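PDB 5AWQ: isomaltodextranase from Arthrobacter globiformis, which hydrolyses (1->6)-alpha-D-glucosidic linkages in dextran-like polysaccharides, removing successive isomaltose units from the non-reducing chain ends. Local coordinates for residues Y532-A537 and G599-N604; G488-H493 and F501-Q506; G301-N306 and V373-Y378. All coordinates share one frame; numbering follows the deposited sequence.

Interaction 1 (Y532-A537 and G599-N604). With GLC (alpha-D-glucopyranose), chain C.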
loop_
_atom_site.group_PDB
_atom_site.type_symbol
_atom_site.label_atom_id
_atom_site.label_comp_id
_atom_site.label_asym_id
_atom_site.label_seq_id
_atom_site.Cartn_x
_atom_site.Cartn_y
_atom_site.Cartn_z
ATOM N N TYR A 532 -16.058 11.377 20.232
ATOM C CA TYR A 532 -14.710 10.841 20.349
ATOM C C TYR A 532 -14.579 10.176 21.705
ATOM O O TYR A 532 -14.646 10.871 22.728
ATOM C CB TYR A 532 -13.673 11.968 20.272
ATOM C CG TYR A 532 -13.826 12.979 19.155
ATOM C CD1 TYR A 532 -14.699 14.068 19.267
ATOM C CD2 TYR A 532 -13.037 12.897 18.018
ATOM C CE1 TYR A 532 -14.810 15.006 18.253
ATOM C CE2 TYR A 532 -13.134 13.830 17.006
ATOM C CZ TYR A 532 -14.015 14.886 17.125
ATOM O OH TYR A 532 -14.101 15.797 16.104
ATOM N N ARG A 533 -14.415 8.855 21.751
ATOM C CA ARG A 533 -14.182 8.200 23.033
ATOM C C ARG A 533 -12.702 8.190 23.301
ATOM O O ARG A 533 -11.910 7.672 22.492
ATOM C CB ARG A 533 -14.765 6.790 23.117
ATOM C CG ARG A 533 -14.659 6.166 24.509
ATOM C CD ARG A 533 -15.558 4.950 24.654
ATOM N NE ARG A 533 -15.743 4.548 26.051
ATOM C CZ ARG A 533 -15.069 3.591 26.697
ATOM N NH1 ARG A 533 -14.118 2.890 26.102
ATOM N NH2 ARG A 533 -15.349 3.329 27.967
ATOM N N TYR A 534 -12.326 8.746 24.447
ATOM C CA TYR A 534 -10.943 9.084 24.726
ATOM C C TYR A 534 -10.569 8.887 26.194
ATOM O O TYR A 534 -11.447 8.743 27.059
ATOM C CB TYR A 534 -10.706 10.553 24.337
ATOM C CG TYR A 534 -11.240 11.506 25.394
ATOM C CD1 TYR A 534 -12.596 11.812 25.467
ATOM C CD2 TYR A 534 -10.389 12.059 26.332
ATOM C CE1 TYR A 534 -13.087 12.668 26.443
ATOM C CE2 TYR A 534 -10.870 12.909 27.312
ATOM C CZ TYR A 534 -12.214 13.199 27.363
ATOM O OH TYR A 534 -12.681 14.049 28.351
ATOM N N ALA A 535 -9.268 8.853 26.461
ATOM C CA ALA A 535 -8.732 8.958 27.827
ATOM C C ALA A 535 -7.776 10.149 27.877
ATOM O O ALA A 535 -7.135 10.482 26.876
ATOM C CB ALA A 535 -8.026 7.675 28.243
ATOM N N ASN A 536 -7.727 10.813 29.032
ATOM C CA ASN A 536 -6.814 11.931 29.278
ATOM C C ASN A 536 -6.602 12.130 30.778
ATOM O O ASN A 536 -7.452 12.697 31.456
ATOM C CB ASN A 536 -7.361 13.221 28.674
ATOM C CG ASN A 536 -6.573 14.460 29.102
ATOM O OD1 ASN A 536 -5.420 14.364 29.533
ATOM N ND2 ASN A 536 -7.192 15.624 28.969
ATOM N N ALA A 537 -5.470 11.669 31.283
ATOM C CA ALA A 537 -5.114 11.865 32.691
ATOM C C ALA A 537 -3.798 12.627 32.801
ATOM O O ALA A 537 -2.950 12.307 33.633
ATOM C CB ALA A 537 -5.030 10.529 33.403
ATOM N N GLY A 599 -1.327 18.935 25.922
ATOM C CA GLY A 599 -1.458 17.654 26.588
ATOM C C GLY A 599 -1.423 16.482 25.624
ATOM O O GLY A 599 -0.628 16.462 24.686
ATOM N N ALA A 600 -2.303 15.520 25.866
ATOM C CA ALA A 600 -2.318 14.262 25.122
ATOM C C ALA A 600 -3.628 13.529 25.381
ATOM O O ALA A 600 -4.273 13.734 26.413
ATOM C CB ALA A 600 -1.144 13.400 25.544
ATOM N N ILE A 601 -4.028 12.661 24.450
ATOM C CA ILE A 601 -5.143 11.751 24.687
ATOM C C ILE A 601 -4.781 10.357 24.199
ATOM O O ILE A 601 -3.828 10.189 23.442
ATOM C CB ILE A 601 -6.459 12.182 23.998
ATOM C CG1 ILE A 601 -6.408 11.974 22.469
ATOM C CG2 ILE A 601 -6.810 13.613 24.390
ATOM C CD1 ILE A 601 -7.737 12.138 21.764
ATOM N N ASN A 602 -5.533 9.369 24.674
ATOM C CA ASN A 602 -5.647 8.070 24.010
ATOM C C ASN A 602 -7.011 8.027 23.330
ATOM O O ASN A 602 -8.009 8.400 23.944
ATOM C CB ASN A 602 -5.511 6.926 25.018
ATOM C CG ASN A 602 -4.143 6.874 25.662
ATOM O OD1 ASN A 602 -3.161 7.336 25.083
ATOM N ND2 ASN A 602 -4.065 6.303 26.869
ATOM N N LEU A 603 -7.061 7.554 22.078
ATOM C CA LEU A 603 -8.282 7.589 21.290
ATOM C C LEU A 603 -8.782 6.166 21.077
ATOM O O LEU A 603 -8.054 5.325 20.541
ATOM C CB LEU A 603 -8.046 8.245 19.926
ATOM C CG LEU A 603 -9.297 8.377 19.065
ATOM C CD1 LEU A 603 -10.327 9.295 19.715
ATOM C CD2 LEU A 603 -8.967 8.841 17.658
ATOM N N ASN A 604 -10.020 5.898 21.487
ATOM C CA ASN A 604 -10.637 4.577 21.291
ATOM C C ASN A 604 -11.397 4.498 19.975
ATOM O O ASN A 604 -11.231 3.552 19.196
ATOM C CB ASN A 604 -11.583 4.272 22.449
ATOM C CG ASN A 604 -11.986 2.806 22.536
ATOM O OD1 ASN A 604 -11.519 1.919 21.800
ATOM N ND2 ASN A 604 -12.857 2.549 23.454
HETATM C C1 GLC C . 0.971 8.054 29.832
HETATM C C2 GLC C . -0.123 7.020 29.607
HETATM C C3 GLC C . -0.307 6.783 28.115
HETATM C C4 GLC C . -0.573 8.108 27.416
HETATM C C5 GLC C . 0.527 9.114 27.714
HETATM C C6 GLC C . 0.230 10.471 27.082
HETATM O O2 GLC C . 0.240 5.813 30.269
HETATM O O3 GLC C . -1.426 5.918 27.932
HETATM O O4 GLC C . -0.654 7.916 25.994
HETATM O O5 GLC C . 0.644 9.256 29.143
HETATM O O6 GLC C . 1.333 11.357 27.285
#
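Ala535 and Asn602 face each other as an antiparallel hydrogen-bonded pair in the beta sheet of a CBM6-type carbohydrate-binding module. Ala535 N donates to Asn602 O at 2.9 Å, and Asn602 N bonds back to Ala535 O. A third backbone bond runs from Asn604 N to Arg533 O at 2.8 Å. Tyr534 and Leu603 form the non-hydrogen-bonded pair between these rungs. There Tyr534 CA makes a CA-H...O contact with Asn602 O at 3.1 Å. The axes of strands 532-535 and 601-604 make an angle of 138°, so the pairing is clearly twisted.

On the Ala535 side of the sheet, Ala535 CB meets Asn602 CB at 4.2 Å. The Asn602 carboxamide lies beside O3 and O4 of the chain C glucose. Ala600 adds an apolar touch, its CB 3.6 Å from C6 of the same sugar. The face carrying Asn602, with Ala600 beside it, therefore forms part of the sugar-binding surface, as expected of such a module.

On the other face, Tyr534 CB packs on Ile601 CD1 at 4.2 Å. Tyr534 holds CG between its backbone N and carbonyl carbon (chi1 79°), which carries the phenol away from 599-604. Its hydroxyl bonds to Pro565 O.

Arg533 is extended and runs beside Asn604 in the same direction, and its guanidinium bonds to Gly495 O. Asn536 OD1 bonds to Thr538 OG1, and its ND2 is held by Phe564 O and Asp540 O. Leu603 CD1 reaches back across the pair, 3.6 Å from Arg533 O and 4.3 Å from Tyr532 CB.

Interaction 2 (G488-H493 and F501-Q506). With GLC (alpha-D-glucopyranose), chain C; GLC (alpha-D-glucopyranose), chain B.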
loop_
_atom_site.group_PDB
_atom_site.type_symbol
_atom_site.label_atom_id
_atom_site.label_comp_id
_atom_site.label_asym_id
_atom_site.label_seq_id
_atom_site.Cartn_x
_atom_site.Cartn_y
_atom_site.Cartn_z
ATOM N N GLY A 488 0.019 5.005 17.416
ATOM C CA GLY A 488 0.095 3.553 17.343
ATOM C C GLY A 488 -0.851 2.860 18.289
ATOM O O GLY A 488 -1.544 3.485 19.076
ATOM N N PHE A 489 -0.869 1.541 18.200
ATOM C CA PHE A 489 -1.748 0.706 18.999
ATOM C C PHE A 489 -1.260 0.524 20.425
ATOM O O PHE A 489 -0.073 0.299 20.668
ATOM C CB PHE A 489 -1.841 -0.683 18.352
ATOM C CG PHE A 489 -2.668 -1.661 19.138
ATOM C CD1 PHE A 489 -4.043 -1.697 18.976
ATOM C CD2 PHE A 489 -2.074 -2.525 20.051
ATOM C CE1 PHE A 489 -4.816 -2.580 19.703
ATOM C CE2 PHE A 489 -2.840 -3.420 20.765
ATOM C CZ PHE A 489 -4.205 -3.454 20.582
ATOM N N ASN A 490 -2.191 0.565 21.374
ATOM C CA ASN A 490 -1.883 0.031 22.687
ATOM C C ASN A 490 -3.125 -0.539 23.346
ATOM O O ASN A 490 -4.226 -0.449 22.813
ATOM C CB ASN A 490 -1.192 1.078 23.583
ATOM C CG ASN A 490 -0.072 0.474 24.412
ATOM O OD1 ASN A 490 -0.171 -0.660 24.859
ATOM N ND2 ASN A 490 1.010 1.220 24.597
ATOM N N TYR A 491 -2.905 -1.186 24.482
ATOM C CA TYR A 491 -3.972 -1.848 25.225
ATOM C C TYR A 491 -3.651 -1.858 26.715
ATOM O O TYR A 491 -4.191 -2.678 27.460
ATOM C CB TYR A 491 -4.194 -3.282 24.702
ATOM C CG TYR A 491 -3.141 -4.310 25.100
ATOM C CD1 TYR A 491 -1.791 -4.100 24.850
ATOM C CD2 TYR A 491 -3.510 -5.512 25.697
ATOM C CE1 TYR A 491 -0.833 -5.039 25.205
ATOM C CE2 TYR A 491 -2.562 -6.464 26.056
ATOM C CZ TYR A 491 -1.224 -6.225 25.795
ATOM O OH TYR A 491 -0.280 -7.166 26.142
ATOM N N ASN A 492 -2.813 -0.911 27.150
ATOM C CA ASN A 492 -2.207 -0.986 28.479
ATOM C C ASN A 492 -2.934 -0.211 29.581
ATOM O O ASN A 492 -2.388 -0.048 30.670
ATOM C CB ASN A 492 -0.722 -0.611 28.418
ATOM C CG ASN A 492 -0.477 0.818 27.975
ATOM O OD1 ASN A 492 -1.316 1.456 27.336
ATOM N ND2 ASN A 492 0.697 1.324 28.309
ATOM N N HIS A 493 -4.154 0.241 29.301
ATOM C CA HIS A 493 -5.068 0.767 30.323
ATOM C C HIS A 493 -6.440 0.156 30.064
ATOM O O HIS A 493 -6.950 0.268 28.949
ATOM C CB HIS A 493 -5.165 2.286 30.231
ATOM C CG HIS A 493 -3.852 2.983 30.391
ATOM N ND1 HIS A 493 -3.138 2.968 31.571
ATOM C CD2 HIS A 493 -3.133 3.734 29.525
ATOM C CE1 HIS A 493 -2.030 3.672 31.420
ATOM N NE2 HIS A 493 -2.001 4.143 30.185
ATOM N N PHE A 501 -6.709 0.636 21.650
ATOM C CA PHE A 501 -6.899 2.055 21.367
ATOM C C PHE A 501 -5.622 2.592 20.727
ATOM O O PHE A 501 -4.640 1.850 20.554
ATOM C CB PHE A 501 -7.256 2.823 22.664
ATOM C CG PHE A 501 -6.277 2.615 23.789
ATOM C CD1 PHE A 501 -5.133 3.390 23.898
ATOM C CD2 PHE A 501 -6.512 1.656 24.760
ATOM C CE1 PHE A 501 -4.240 3.200 24.943
ATOM C CE2 PHE A 501 -5.621 1.459 25.789
ATOM C CZ PHE A 501 -4.486 2.232 25.891
ATOM N N VAL A 502 -5.620 3.880 20.389
ATOM C CA VAL A 502 -4.439 4.517 19.819
ATOM C C VAL A 502 -3.808 5.441 20.855
ATOM O O VAL A 502 -4.509 6.232 21.496
ATOM C CB VAL A 502 -4.787 5.285 18.514
ATOM C CG1 VAL A 502 -3.642 6.188 18.070
ATOM C CG2 VAL A 502 -5.122 4.299 17.397
ATOM N N ASP A 503 -2.504 5.305 21.043
ATOM C CA ASP A 503 -1.737 6.243 21.853
ATOM C C ASP A 503 -0.644 6.879 20.984
ATOM O O ASP A 503 -0.685 6.763 19.746
ATOM C CB ASP A 503 -1.194 5.565 23.118
ATOM C CG ASP A 503 -0.090 4.568 22.844
ATOM O OD1 ASP A 503 0.221 4.319 21.649
ATOM O OD2 ASP A 503 0.488 4.018 23.820
ATOM N N GLY A 504 0.303 7.575 21.613
ATOM C CA GLY A 504 1.297 8.353 20.886
ATOM C C GLY A 504 0.783 9.701 20.414
ATOM O O GLY A 504 1.483 10.421 19.679
ATOM N N LEU A 505 -0.422 10.064 20.851
ATOM C CA LEU A 505 -1.026 11.343 20.506
ATOM C C LEU A 505 -0.599 12.326 21.584
ATOM O O LEU A 505 -1.414 12.793 22.375
ATOM C CB LEU A 505 -2.540 11.215 20.411
ATOM C CG LEU A 505 -2.997 10.270 19.285
ATOM C CD1 LEU A 505 -4.425 9.817 19.518
ATOM C CD2 LEU A 505 -2.851 10.948 17.932
ATOM N N GLN A 506 0.703 12.595 21.589
ATOM C CA GLN A 506 1.374 13.373 22.627
ATOM C C GLN A 506 2.504 14.160 21.980
ATOM O O GLN A 506 2.884 13.888 20.838
ATOM C CB GLN A 506 1.941 12.442 23.694
ATOM C CG GLN A 506 2.968 11.444 23.159
ATOM C CD GLN A 506 3.541 10.562 24.242
ATOM O OE1 GLN A 506 2.960 10.431 25.317
ATOM N NE2 GLN A 506 4.701 9.967 23.976
HETATM C C1 GLC C . 0.971 8.054 29.832
HETATM C C2 GLC C . -0.123 7.020 29.607
HETATM C C3 GLC C . -0.307 6.783 28.115
HETATM C C4 GLC C . -0.573 8.108 27.416
HETATM C C5 GLC C . 0.527 9.114 27.714
HETATM C C6 GLC C . 0.230 10.471 27.082
HETATM O O2 GLC C . 0.240 5.813 30.269
HETATM O O3 GLC C . -1.426 5.918 27.932
HETATM O O4 GLC C . -0.654 7.916 25.994
HETATM O O5 GLC C . 0.644 9.256 29.143
HETATM O O6 GLC C . 1.333 11.357 27.285
HETATM C C1 GLC B . 5.878 5.796 28.819
HETATM C C2 GLC B . 5.871 5.997 27.301
HETATM C C3 GLC B . 5.764 7.475 26.934
HETATM C C4 GLC B . 4.558 8.098 27.619
HETATM C C5 GLC B . 4.584 7.803 29.119
HETATM C C6 GLC B . 3.322 8.327 29.788
HETATM O O1 GLC B . 7.052 6.367 29.423
HETATM O O2 GLC B . 7.062 5.450 26.733
HETATM O O3 GLC B . 5.624 7.632 25.517
HETATM O O4 GLC B . 4.568 9.520 27.418
HETATM O O5 GLC B . 4.710 6.398 29.377
HETATM O O6 GLC B . 2.216 7.513 29.383
HETATM O O HOH W 1 1.854 2.235 21.156
HETATM O O HOH W 2 -0.891 3.936 26.287
#
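Gly488 with Asp503 and Asn490 with Phe501 are the hydrogen-bonded pairs of a short antiparallel hairpin, the second closed by Asn490 N to Phe501 O and Phe501 N to Asn490 O, each 2.9 Å, with Phe489 and Val502 the non-hydrogen-bonded pair between them and the strand axes at 120°.

Asn490 also binds through its side chain: ND2 donates to Asp503 OD2 at 3.0 Å, coming from above the carboxylate plane, with the two flat groups almost perpendicular. The Phe501 ring lies under residues 490-493. Its CG stands between the backbone N and the carbonyl carbon (chi1 54°), which puts the ring centre beneath Asn490 O. Asn492 OD1 meets the ring edge, 3.6 Å from CZ. His493 O is buried here and has no polar partner in the model.

The hairpin lines the sugar site of the CBM6-family carbohydrate-binding module. C1 of the chain C glucose is joined to O6 of the chain B glucose, so the ligand is an isomaltose unit. His493 NE2 is hydrogen-bonded to both O2 and O3 of the chain C glucose, at 2.8 and 2.9 Å. A water donates to Asn492 OD1 and Asp503 OD2 and is also bonded to O3 of the chain C glucose. Gln506 OE1 accepts from O6 of the chain C glucose and O4 of the chain B glucose, while its NE2 donates to O3 of the latter at 2.9 Å.

The Trp570 ring meets that of His493, their planes about 25° apart. Val502 pairs with Leu603, joining the hairpin to strand 601-609, and Phe489 and Val502 touch Trp483 on strand 482-484.

Interaction 3 (G301-N306 and V373-Y378)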
loop_
_atom_site.group_PDB
_atom_site.type_symbol
_atom_site.label_atom_id
_atom_site.label_comp_id
_atom_site.label_asym_id
_atom_site.label_seq_id
_atom_site.Cartn_x
_atom_site.Cartn_y
_atom_site.Cartn_z
ATOM N N GLY A 301 3.460 -7.372 9.433
ATOM C CA GLY A 301 4.568 -6.615 10.024
ATOM C C GLY A 301 4.631 -5.163 9.635
ATOM O O GLY A 301 5.081 -4.341 10.417
ATOM N N TRP A 302 4.171 -4.845 8.429
ATOM C CA TRP A 302 4.168 -3.456 7.935
ATOM C C TRP A 302 2.799 -2.786 8.052
ATOM O O TRP A 302 2.646 -1.635 7.650
ATOM C CB TRP A 302 4.709 -3.401 6.501
ATOM C CG TRP A 302 6.198 -3.460 6.462
ATOM C CD1 TRP A 302 6.971 -4.440 5.916
ATOM C CD2 TRP A 302 7.095 -2.508 7.031
ATOM N NE1 TRP A 302 8.293 -4.149 6.098
ATOM C CE2 TRP A 302 8.398 -2.953 6.765
ATOM C CE3 TRP A 302 6.917 -1.293 7.713
ATOM C CZ2 TRP A 302 9.529 -2.257 7.220
ATOM C CZ3 TRP A 302 8.032 -0.591 8.128
ATOM C CH2 TRP A 302 9.314 -1.075 7.879
ATOM N N SER A 303 1.817 -3.475 8.634
ATOM C CA SER A 303 0.460 -2.965 8.701
ATOM C C SER A 303 0.288 -1.652 9.457
ATOM O O SER A 303 -0.651 -0.904 9.189
ATOM C CB SER A 303 -0.488 -4.019 9.280
ATOM O OG SER A 303 -0.175 -4.345 10.620
ATOM N N HIS A 304 1.185 -1.372 10.388
ATOM C CA HIS A 304 1.124 -0.100 11.114
ATOM C C HIS A 304 1.382 1.103 10.186
ATOM O O HIS A 304 1.065 2.243 10.549
ATOM C CB HIS A 304 2.086 -0.118 12.302
ATOM C CG HIS A 304 3.512 -0.301 11.914
ATOM N ND1 HIS A 304 3.993 -1.493 11.419
ATOM C CD2 HIS A 304 4.557 0.560 11.904
ATOM C CE1 HIS A 304 5.271 -1.359 11.123
ATOM N NE2 HIS A 304 5.634 -0.113 11.392
ATOM N N ARG A 305 1.956 0.861 9.011
ATOM C CA ARG A 305 2.186 1.894 7.996
ATOM C C ARG A 305 1.129 1.935 6.883
ATOM O O ARG A 305 1.307 2.650 5.897
ATOM C CB ARG A 305 3.561 1.683 7.362
ATOM C CG ARG A 305 4.727 1.920 8.301
ATOM C CD ARG A 305 4.630 3.318 8.887
ATOM N NE ARG A 305 5.925 3.869 9.227
ATOM C CZ ARG A 305 6.095 5.070 9.765
ATOM N NH1 ARG A 305 5.047 5.820 10.082
ATOM N NH2 ARG A 305 7.332 5.487 10.015
ATOM N N ASN A 306 0.063 1.154 7.005
ATOM C CA ASN A 306 -0.943 1.120 5.948
ATOM C C ASN A 306 -2.061 2.118 6.183
ATOM O O ASN A 306 -2.046 2.847 7.175
ATOM C CB ASN A 306 -1.446 -0.314 5.694
ATOM C CG ASN A 306 -2.485 -0.810 6.678
ATOM O OD1 ASN A 306 -3.072 -0.078 7.480
ATOM N ND2 ASN A 306 -2.741 -2.119 6.597
ATOM N N VAL A 373 -8.778 -1.605 3.496
ATOM C CA VAL A 373 -7.388 -1.791 3.923
ATOM C C VAL A 373 -7.439 -2.374 5.320
ATOM O O VAL A 373 -7.697 -1.659 6.293
ATOM C CB VAL A 373 -6.593 -0.476 3.912
ATOM C CG1 VAL A 373 -5.163 -0.735 4.369
ATOM C CG2 VAL A 373 -6.658 0.157 2.531
ATOM N N GLY A 374 -7.271 -3.690 5.430
ATOM C CA GLY A 374 -7.364 -4.351 6.717
ATOM C C GLY A 374 -6.092 -4.218 7.521
ATOM O O GLY A 374 -5.019 -3.867 6.993
ATOM N N LYS A 375 -6.232 -4.501 8.807
ATOM C CA LYS A 375 -5.127 -4.747 9.695
ATOM C C LYS A 375 -5.277 -6.139 10.269
ATOM O O LYS A 375 -6.390 -6.641 10.445
ATOM C CB LYS A 375 -5.072 -3.714 10.832
ATOM C CG LYS A 375 -4.237 -2.481 10.495
ATOM C CD LYS A 375 -4.306 -1.401 11.579
ATOM C CE LYS A 375 -3.268 -0.292 11.362
ATOM N NZ LYS A 375 -3.476 0.503 10.117
ATOM N N PRO A 376 -4.149 -6.774 10.589
ATOM C CA PRO A 376 -4.208 -7.991 11.393
ATOM C C PRO A 376 -4.757 -7.625 12.774
ATOM O O PRO A 376 -4.676 -6.450 13.193
ATOM C CB PRO A 376 -2.743 -8.393 11.501
ATOM C CG PRO A 376 -2.036 -7.070 11.528
ATOM C CD PRO A 376 -2.785 -6.217 10.545
ATOM N N LEU A 377 -5.322 -8.576 13.491
ATOM C CA LEU A 377 -5.779 -8.263 14.849
ATOM C C LEU A 377 -4.561 -7.914 15.721
ATOM O O LEU A 377 -3.701 -8.750 15.962
ATOM C CB LEU A 377 -6.540 -9.439 15.455
ATOM C CG LEU A 377 -7.088 -9.199 16.861
ATOM C CD1 LEU A 377 -8.183 -8.141 16.820
ATOM C CD2 LEU A 377 -7.611 -10.491 17.458
ATOM N N TYR A 378 -4.489 -6.672 16.201
ATOM C CA TYR A 378 -3.385 -6.288 17.061
ATOM C C TYR A 378 -3.606 -6.896 18.436
ATOM O O TYR A 378 -4.734 -6.892 18.935
ATOM C CB TYR A 378 -3.227 -4.766 17.147
ATOM C CG TYR A 378 -2.337 -4.220 16.051
ATOM C CD1 TYR A 378 -2.709 -4.358 14.720
ATOM C CD2 TYR A 378 -1.119 -3.583 16.333
ATOM C CE1 TYR A 378 -1.913 -3.883 13.686
ATOM C CE2 TYR A 378 -0.326 -3.088 15.310
ATOM C CZ TYR A 378 -0.722 -3.246 13.989
ATOM O OH TYR A 378 0.082 -2.756 12.986
HETATM O O HOH W 3 -1.544 2.647 9.792
#
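Asn306 lays its carboxamide against Val373, with CG 3.5 Å from Val373 CG1, the two side chains sliding past each other in opposite directions. Both ends of that amide are used. ND2 donates to Gly374 O at 2.9 Å, on a rather bent bond (137°). OD1 accepts from Lys375 NZ at 2.7 Å. Asn306 is therefore held across two neighbouring residues of 373-378. With an alanine in place of Asn306, Gly374 O would probably lose its side-chain donor and Lys375 NZ a short bond, and a gap would open beside Val373.

Lys375 is extended until its last torsion, which bends (chi4 65°) and brings NZ to Asn306 OD1 and the 3-10 segment 303-305. NZ also makes a weak bond to Ser303 O. It donates to a water at 2.9 Å, and that water in turn donates to His304 O and Asn306 O. Outside the pair, NZ bonds to Ala481 O, and the lysine makes a cation-pi contact with Trp483.

Tyr378 OH donates to Ser303 OG at 2.9 Å, and the serine oxygen is also bonded to Thr300 O. Ser303 sits near the edge of the phenol ring. Its CB presses on Pro376 CD at 3.4 Å, tighter than usual for two carbons. The His304 ring is held by Asp253 through NE2.

Asn306 lies about 12 Å, side chain to side chain, from Asp262, the likely proton donor. The contact is interdomain packing. It joins the end of helix 295-302 of the (beta/alpha)8 barrel to strand 375-378 in the antiparallel sheet of the following beta-sandwich domain, the two-domain plan of glycoside hydrolase family 27, to which this chain adds a carbohydrate-binding module.

How the interactions relate
From the N terminus the three contacts come in series, and none nests in or crosses another. Interaction 3 closes first, around 66 residues that include barrel strands 312-314 and 343-345, and ties the barrel to the antiparallel beta-sandwich sheet that follows. Interaction 2 then closes a short hairpin loop of seven residues. Interaction 1 comes last and closes 61 residues, over half of them strand. Interactions 1 and 2 share one sheet of the carbohydrate-binding module, since strands 501-505 and 601-609 are neighbours, and both touch the chain C glucose. Phe489 CB packs on Tyr378 CD2 at 3.6 Å, linking the module to the beta-sandwich sheet. Interactions 1 and 3 do not touch; their nearest atoms are about 11 Å apart.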